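Local coordinates for protein NAD-dependent aldehyde dehydrogenase (Sinorhizobium meliloti, PDB 3U4J) that probably oxidises aldehydes to carboxylic acids with NAD or NADP as the electron acceptor, and binds calcium, at residues E57-A60 with D61-R64; N147-G150 with D151-G155. All coordinates share one frame; numbering follows the deposited sequence.

Interaction 1 (E57-A60 with D61-R64); sequences EASA and DDVR
Ala58 and Ser59 meet Asp62 where a capping box opens helix 60-75, just after strand 51-56. On the way into the turn, Glu57 sends its carboxylate to Ser38 OG. The methyl of Ala58 packs on Val63, with Ala58 CB 4.0 Å from CG2 of that valine. Ser59 is the N-cap, and two reciprocal bonds define the box. Its OG accepts from the backbone N of Asp62 at 3.0 Å; chi1 of 79° sets this oxygen between the serine's own N and carbonyl carbon, facing the first turn. In return, Ser59 N donates to Asp62 OD1 at 2.9 Å in an almost straight bond (178°), reaching the anti side of that oxygen, 32° out of the carboxylate plane. Asp62 OD2 turns instead to the backbone N of Ala35, so each carboxylate oxygen has its own amide, which should restrain rotation of the group. With an alanine in place of Asp62, the amides of Ser59 and Ala35 would probably lose these acceptors, and the box one of its two reciprocal bonds. The first helical bonds follow, Val63 N to Ser59 O and Arg64 N to Ala60 O. Beyond them the Arg64 side chain runs out extended from CG to NE and is salt-bridged through NH1 to Asp61 OD1, while Ala60 CB lies over one guanidinium face, 3.4 Å from Arg64 NH2.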
# COMPACT_ATOMS: atom_id res chain seq x y z
N GLU A 57 -5.56 43.11 -12.15
CA GLU A 57 -4.14 42.98 -12.35
C GLU A 57 -3.56 43.08 -10.95
O GLU A 57 -3.43 44.20 -10.43
CB GLU A 57 -3.62 44.11 -13.24
CG GLU A 57 -2.10 44.11 -13.37
CD GLU A 57 -1.54 45.32 -14.16
OE1 GLU A 57 -2.31 46.18 -14.66
OE2 GLU A 57 -0.29 45.39 -14.25
N ALA A 58 -3.22 41.95 -10.34
CA ALA A 58 -2.77 41.98 -8.94
C ALA A 58 -1.39 42.61 -8.81
O ALA A 58 -0.52 42.40 -9.65
CB ALA A 58 -2.78 40.57 -8.31
N SER A 59 -1.22 43.37 -7.73
CA SER A 59 0.07 43.85 -7.29
C SER A 59 0.69 42.77 -6.39
O SER A 59 -0.01 41.86 -5.91
CB SER A 59 -0.14 45.13 -6.45
OG SER A 59 -0.56 44.75 -5.15
N ALA A 60 2.00 42.88 -6.14
CA ALA A 60 2.68 41.99 -5.19
C ALA A 60 1.97 41.97 -3.84
O ALA A 60 1.83 40.91 -3.21
CB ALA A 60 4.19 42.39 -5.01
N ASP A 61 1.52 43.13 -3.38
CA ASP A 61 0.80 43.19 -2.11
C ASP A 61 -0.56 42.49 -2.13
O ASP A 61 -0.97 41.93 -1.12
CB ASP A 61 0.62 44.65 -1.66
CG ASP A 61 1.93 45.26 -1.14
OD1 ASP A 61 2.64 44.58 -0.37
OD2 ASP A 61 2.24 46.42 -1.49
N ASP A 62 -1.28 42.57 -3.24
CA ASP A 62 -2.55 41.84 -3.39
C ASP A 62 -2.30 40.33 -3.20
O ASP A 62 -3.05 39.66 -2.49
CB ASP A 62 -3.19 42.08 -4.78
CG ASP A 62 -3.66 43.55 -4.99
OD1 ASP A 62 -3.56 44.05 -6.14
OD2 ASP A 62 -4.14 44.20 -4.03
N VAL A 63 -1.21 39.82 -3.79
CA VAL A 63 -0.87 38.40 -3.71
C VAL A 63 -0.48 37.99 -2.30
O VAL A 63 -0.91 36.94 -1.83
CB VAL A 63 0.19 37.98 -4.78
CG1 VAL A 63 0.52 36.47 -4.64
CG2 VAL A 63 -0.35 38.25 -6.17
N ARG A 64 0.28 38.83 -1.60
CA ARG A 64 0.65 38.53 -0.21
C ARG A 64 -0.57 38.46 0.70
O ARG A 64 -0.59 37.64 1.61
CB ARG A 64 1.68 39.54 0.33
CG ARG A 64 3.08 39.40 -0.31
CD ARG A 64 4.08 40.44 0.28
NE ARG A 64 5.09 40.78 -0.72
CZ ARG A 64 5.20 41.96 -1.31
NH1 ARG A 64 4.40 42.96 -0.98
NH2 ARG A 64 6.13 42.15 -2.22

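Interaction 2 (N147-G150 with D151-G155)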
# COMPACT_ATOMS: atom_id res chain seq x y z
N ASN A 147 4.37 -2.22 14.40
CA ASN A 147 4.01 -2.84 15.67
C ASN A 147 5.04 -3.90 16.02
O ASN A 147 4.84 -4.68 16.94
CB ASN A 147 2.63 -3.51 15.54
CG ASN A 147 1.98 -3.81 16.89
OD1 ASN A 147 2.16 -3.06 17.84
ND2 ASN A 147 1.26 -4.94 16.98
N ASN A 148 6.15 -3.92 15.26
CA ASN A 148 7.14 -4.98 15.37
C ASN A 148 8.56 -4.43 15.56
O ASN A 148 9.52 -5.03 15.08
CB ASN A 148 7.07 -5.86 14.11
CG ASN A 148 7.23 -5.06 12.82
OD1 ASN A 148 7.36 -3.81 12.85
ND2 ASN A 148 7.26 -5.76 11.70
N ILE A 149 8.69 -3.27 16.20
CA ILE A 149 10.02 -2.69 16.49
C ILE A 149 10.38 -2.71 17.99
O ILE A 149 11.04 -1.78 18.51
CB ILE A 149 10.18 -1.26 15.89
CG1 ILE A 149 9.12 -0.30 16.48
CG2 ILE A 149 10.14 -1.35 14.30
CD1 ILE A 149 9.35 1.17 16.19
N GLY A 150 9.96 -3.77 18.67
CA GLY A 150 10.25 -3.96 20.12
C GLY A 150 8.98 -3.84 20.95
O GLY A 150 8.15 -2.96 20.70
N ASP A 151 8.81 -4.71 21.95
CA ASP A 151 7.59 -4.67 22.79
C ASP A 151 7.41 -3.33 23.50
O ASP A 151 6.28 -2.92 23.77
CB ASP A 151 7.54 -5.83 23.79
CG ASP A 151 6.12 -6.05 24.34
OD1 ASP A 151 5.29 -6.66 23.63
OD2 ASP A 151 5.84 -5.61 25.48
N ASP A 152 8.51 -2.64 23.76
CA ASP A 152 8.50 -1.35 24.47
C ASP A 152 8.27 -0.13 23.59
O ASP A 152 8.13 0.98 24.11
CB ASP A 152 9.82 -1.16 25.25
CG ASP A 152 9.88 -2.01 26.52
OD1 ASP A 152 8.81 -2.26 27.14
OD2 ASP A 152 11.00 -2.43 26.91
N ARG A 153 8.24 -0.33 22.26
CA ARG A 153 8.05 0.76 21.31
C ARG A 153 6.89 0.56 20.32
O ARG A 153 6.44 -0.56 20.08
CB ARG A 153 9.32 1.02 20.47
CG ARG A 153 10.58 1.49 21.25
CD ARG A 153 11.68 1.94 20.28
NE ARG A 153 12.15 0.85 19.42
CZ ARG A 153 13.26 0.90 18.68
NH1 ARG A 153 14.02 2.00 18.69
NH2 ARG A 153 13.62 -0.15 17.94
N LEU A 154 6.46 1.66 19.73
CA LEU A 154 5.49 1.61 18.64
C LEU A 154 5.94 2.63 17.61
O LEU A 154 6.26 3.76 17.96
CB LEU A 154 4.08 1.94 19.17
CG LEU A 154 2.92 2.01 18.17
CD1 LEU A 154 2.78 0.67 17.43
CD2 LEU A 154 1.60 2.40 18.91
N GLY A 155 6.02 2.23 16.35
CA GLY A 155 6.37 3.19 15.31
C GLY A 155 5.10 3.71 14.64
O GLY A 155 4.19 2.94 14.33
O HOH W 1 6.65 -2.46 18.16
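Arg153 closes on Ile149 with two nitrogens of its guanidinium, both directed at one carbonyl oxygen. NE donates to Ile149 O at 3.0 Å, close to the direction of the C=O bond (C=O...N angle 167°), and NH2 reaches the same Ile149 O at 3.1 Å from a more oblique position. That oxygen lies only 6° out of the guanidinium plane, so the grip is edge-on, and the two bonds should restrain rotation of the group. A bend at chi3 (-63°) brings the guanidinium edge round to Ile149 O. Ile149 CD1 lies over one face of the same guanidinium and also packs on the start of strand 153-168, 3.5 Å from Gly155 N; Gly155 lacks a CB, which in this place would come tightly against that methyl.

The backbone positions this first shell. A type I turn runs from Gly150 to Arg153, closed by Arg153 N donating to Gly150 O at 3.1 Å. Gly150 has a positive phi, and a CB at its backbone angles would collide with the carbonyl oxygen of Ile149, which explains the glycine. Across the loop a water accepts from Ile149 N at 2.9 Å and donates to Arg153 O at 2.7 Å, bridging these two backbone atoms.

Farther out, other subunits take hold of the loop. Asn147 ND2 donates to Arg159 O of the second subunit, while its OD1 accepts from Arg447 of the third, whose Arg448 forms a salt bridge with Asp151. The whole is a connection between antiparallel strands 143-146 and 153-168, a beta hairpin in the projecting oligomerisation arm of the aldehyde dehydrogenase fold, here embedded in tetramer contacts.

How the interactions relate
Interaction 1 comes first along the chain, and both interactions belong to the same aldehyde dehydrogenase fold. Their centres are 50 Å apart and their nearest atoms about 37 Å, so neither touches the other. Residues 57-64 lead from strand 51-56 into helix 60-75, which packs against helix 231-237 of the same chain, and no other subunit of the assembly touches them. Residues 147-155, whose centre is 44 Å from that of the chain against 24 Å for interaction 1, form the loop joining strands 143-146 and 153-168 of a mixed sheet and the start of the second strand. One contact thus starts a helix within the subunit body, whereas the other shapes a loop engaged by three neighbouring subunits.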